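Local coordinates for YfkN protein (Bacillus subtilis subsp. subtilis, PDB 3GVE) that belongs to the calcineurin-like phosphoesterase family of metal-binding proteins and holds manganese and magnesium ions side by side in its metal centre, at residues D19-M24 and L65-P70. Sequence-based numbering, arbitrary orientation. Where two conformers were deposited one is given.
Sequences DIHANM and LIQGNP. With MN (manganese (II) ion), chain C.
The carbonyl oxygen of Gln67 is gripped from two directions by His21, whose ring donates a hydrogen bond to it from ND1 at 2.9 Å while the backbone adds a CA-H...O contact of 3.1 Å between His21 CA and the same Gln67 O. The first segment carries the Asp-x-His signature of the calcineurin-like phosphoesterase fold, in the loop that follows strand 9-17; the second, starting directly after Asp64, lies in the loop between the neighbouring parallel strand 57-61 and helix 70-85. Gln67 O meets the ring at its edge, near the ring plane, with an N-H...O angle of 149°. With ND1 committed to this bond, His21 NE2 across the ring binds the manganese ion at 2.2 Å, so the Gln67 carbonyl is a second-shell partner that, with the metal bond, probably helps to fix the rotation of the imidazole; it may also strengthen NE2 as a ligand. Asp19 OD1, two waters, Asp64 and His251 complete the manganese site, and Asp64 is shared with the magnesium ion. One residue further on, Ala22 N gives Leu65 O a weak hydrogen bond of 2.8 Å, and Glu110 takes the amides of Leu65 and Ile66. Residues 20-23 form a type I' turn that presents Ala22 CB to the amide group of Asn69, at the N-cap position of helix 70-85. Gly68, at phi 146°, passes close by His21, with Gly68 CA 3.9 Å from His21 O. On the apolar side Leu65 lies alongside Ile20, both pointing the same way, and Ile92 and Met96 of helix 91-98 also touch Leu65. Chi2 of 68° turns CD1 toward the first segment, where Leu65 CD1 lies 3.9 Å from Ile20 CB and 4.3 Å from CE of selenomethionine Met24.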
ATOM      1  N   ASP A  19       8.499  -9.083   3.668  1.00  7.25           N
ATOM      2  CA  ASP A  19       7.669  -7.907   3.436  1.00  7.43           C
ATOM      3  C   ASP A  19       6.405  -7.900   4.315  1.00  7.71           C
ATOM      4  O   ASP A  19       5.330  -7.526   3.895  1.00  7.86           O
ATOM      5  CB  ASP A  19       7.349  -7.753   1.934  1.00  7.51           C
ATOM      6  CG  ASP A  19       8.590  -7.448   1.114  1.00  7.56           C
ATOM      7  OD1 ASP A  19       8.897  -6.250   0.935  1.00  8.70           O
ATOM      8  OD2 ASP A  19       9.253  -8.410   0.662  1.00  7.58           O
ATOM      9  N   ILE A  20       6.551  -8.223   5.614  0.50  8.02           N
ATOM     10  CA  ILE A  20       5.445  -8.289   6.584  0.50  8.37           C
ATOM     11  C   ILE A  20       4.916  -6.878   6.835  0.50  8.29           C
ATOM     12  O   ILE A  20       3.711  -6.698   7.045  0.50  8.97           O
ATOM     13  CB  ILE A  20       5.939  -8.982   7.891  0.50  8.77           C
ATOM     14  CG1 ILE A  20       6.129 -10.454   7.667  0.50 10.08           C
ATOM     15  CG2 ILE A  20       4.945  -8.760   9.001  0.50  9.54           C
ATOM     16  CD1 ILE A  20       5.052 -11.217   7.373  0.50 12.43           C
ATOM     17  N   HIS A  21       5.807  -5.905   6.815  1.00  8.29           N
ATOM     18  CA  HIS A  21       5.500  -4.478   6.878  1.00  8.68           C
ATOM     19  C   HIS A  21       4.672  -4.150   8.132  1.00  8.72           C
ATOM     20  O   HIS A  21       3.682  -3.434   8.083  1.00  9.26           O
ATOM     21  CB  HIS A  21       4.816  -4.009   5.576  1.00  8.78           C
ATOM     22  CG  HIS A  21       5.779  -3.740   4.458  1.00  8.65           C
ATOM     23  ND1 HIS A  21       6.669  -2.694   4.488  1.00  9.40           N
ATOM     24  CD2 HIS A  21       6.005  -4.392   3.293  1.00  8.91           C
ATOM     25  CE1 HIS A  21       7.393  -2.706   3.384  1.00  9.53           C
ATOM     26  NE2 HIS A  21       7.019  -3.729   2.643  1.00  9.16           N
ATOM     27  N   ALA A  22       5.112  -4.711   9.253  1.00  8.44           N
ATOM     28  CA  ALA A  22       4.557  -4.410  10.595  1.00  8.77           C
ATOM     29  C   ALA A  22       3.124  -4.890  10.807  1.00  8.60           C
ATOM     30  O   ALA A  22       2.492  -4.560  11.793  1.00 10.14           O
ATOM     31  CB  ALA A  22       4.680  -2.909  10.933  1.00  9.61           C
ATOM     32  N   ASN A  23       2.635  -5.694   9.877  1.00  8.84           N
ATOM     33  CA  ASN A  23       1.317  -6.317  10.022  1.00  9.01           C
ATOM     34  C   ASN A  23       1.379  -7.555  10.926  1.00  9.30           C
ATOM     35  O   ASN A  23       1.450  -8.679  10.460  1.00  9.75           O
ATOM     36  CB  ASN A  23       0.722  -6.654   8.642  1.00  9.40           C
ATOM     37  CG  ASN A  23       0.516  -5.418   7.776  1.00  9.61           C
ATOM     38  OD1 ASN A  23       1.156  -5.243   6.751  1.00 12.25           O
ATOM     39  ND2 ASN A  23      -0.352  -4.563   8.199  1.00  9.34           N
HETATM   40  N   MSE A  24       1.345  -7.297  12.228  1.00  9.52           N
HETATM   41  CA  MSE A  24       1.371  -8.333  13.264  1.00  9.59           C
HETATM   42  C   MSE A  24       0.007  -9.001  13.365  1.00  9.96           C
HETATM   43  O   MSE A  24      -0.115 -10.197  13.228  1.00 11.32           O
HETATM   44  CB  MSE A  24       1.760  -7.723  14.613  1.00  9.68           C
HETATM   45  CG  MSE A  24       3.196  -7.164  14.616  1.00 10.27           C
HETATM   46 SE   MSE A  24       4.578  -8.513  14.411  0.75 11.80          SE
HETATM   47  CE  MSE A  24       4.983  -8.209  12.487  1.00 11.03           C
ATOM     48  N   LEU A  65      10.153  -5.466   7.465  1.00  7.92           N
ATOM     49  CA  LEU A  65       9.456  -6.038   8.616  1.00  8.12           C
ATOM     50  C   LEU A  65       8.897  -5.001   9.602  1.00  8.29           C
ATOM     51  O   LEU A  65       7.779  -5.132  10.056  1.00  9.13           O
ATOM     52  CB  LEU A  65      10.414  -6.979   9.353  1.00  8.68           C
ATOM     53  CG  LEU A  65       9.943  -7.486  10.718  1.00  8.58           C
ATOM     54  CD1 LEU A  65       8.772  -8.419  10.553  1.00  9.33           C
ATOM     55  CD2 LEU A  65      11.113  -8.192  11.455  1.00  9.60           C
ATOM     56  N   ILE A  66       9.692  -3.993   9.935  1.00  8.83           N
ATOM     57  CA  ILE A  66       9.380  -3.121  11.056  1.00  9.29           C
ATOM     58  C   ILE A  66       8.650  -1.834  10.698  1.00  9.82           C
ATOM     59  O   ILE A  66       8.303  -1.060  11.579  1.00 11.24           O
ATOM     60  CB  ILE A  66      10.662  -2.770  11.856  1.00 10.04           C
ATOM     61  CG1 ILE A  66      11.566  -1.816  11.055  1.00 10.41           C
ATOM     62  CG2 ILE A  66      11.388  -4.041  12.281  1.00 11.51           C
ATOM     63  CD1 ILE A  66      12.800  -1.337  11.821  1.00 11.69           C
ATOM     64  N   GLN A  67       8.421  -1.607   9.414  1.00  9.51           N
ATOM     65  CA  GLN A  67       7.825  -0.365   8.930  1.00  9.87           C
ATOM     66  C   GLN A  67       6.703  -0.657   7.952  1.00 10.03           C
ATOM     67  O   GLN A  67       6.753  -1.621   7.219  1.00 10.74           O
ATOM     68  CB  GLN A  67       8.900   0.458   8.216  1.00 11.04           C
ATOM     69  CG  GLN A  67       8.458   1.871   7.830  1.00 12.02           C
ATOM     70  CD  GLN A  67       7.655   1.962   6.529  1.00 12.36           C
ATOM     71  OE1 GLN A  67       6.942   2.936   6.305  1.00 15.90           O
ATOM     72  NE2 GLN A  67       7.792   0.989   5.680  1.00 11.68           N
ATOM     73  N   GLY A  68       5.695   0.198   7.949  1.00 10.05           N
ATOM     74  CA  GLY A  68       4.679   0.161   6.914  1.00 11.72           C
ATOM     75  C   GLY A  68       3.271   0.533   7.335  1.00 12.35           C
ATOM     76  O   GLY A  68       2.471   0.956   6.528  1.00 14.55           O
ATOM     77  N   ASN A  69       2.968   0.351   8.612  1.00 11.57           N
ATOM     78  CA  ASN A  69       1.631   0.655   9.132  1.00 11.75           C
ATOM     79  C   ASN A  69       1.705   1.447  10.442  1.00 12.01           C
ATOM     80  O   ASN A  69       2.779   1.751  10.893  1.00 12.03           O
ATOM     81  CB  ASN A  69       0.751  -0.605   9.214  1.00 11.97           C
ATOM     82  CG  ASN A  69       1.152  -1.568  10.330  1.00 11.19           C
ATOM     83  OD1 ASN A  69       0.680  -2.701  10.386  1.00 13.58           O
ATOM     84  ND2 ASN A  69       1.976  -1.114  11.226  1.00 10.20           N
ATOM     85  N   PRO A  70       0.572   1.789  11.050  1.00 12.07           N
ATOM     86  CA  PRO A  70       0.622   2.588  12.282  1.00 11.91           C
ATOM     87  C   PRO A  70       1.246   1.887  13.496  1.00 11.46           C
ATOM     88  O   PRO A  70       1.680   2.572  14.388  1.00 12.19           O
ATOM     89  CB  PRO A  70      -0.853   2.943  12.522  1.00 12.86           C
ATOM     90  CG  PRO A  70      -1.397   3.038  11.143  1.00 13.15           C
ATOM     91  CD  PRO A  70      -0.753   1.886  10.407  1.00 13.10           C
TER
HETATM   92 MN    MN C 402       8.151  -4.236   0.784  1.00  9.50          MN
HETATM   93  O   HOH W   1       9.336  -3.885  -1.040  1.00  9.99           O
HETATM   94  O   HOH W   2       7.699  -2.095   0.279  1.00 11.75           O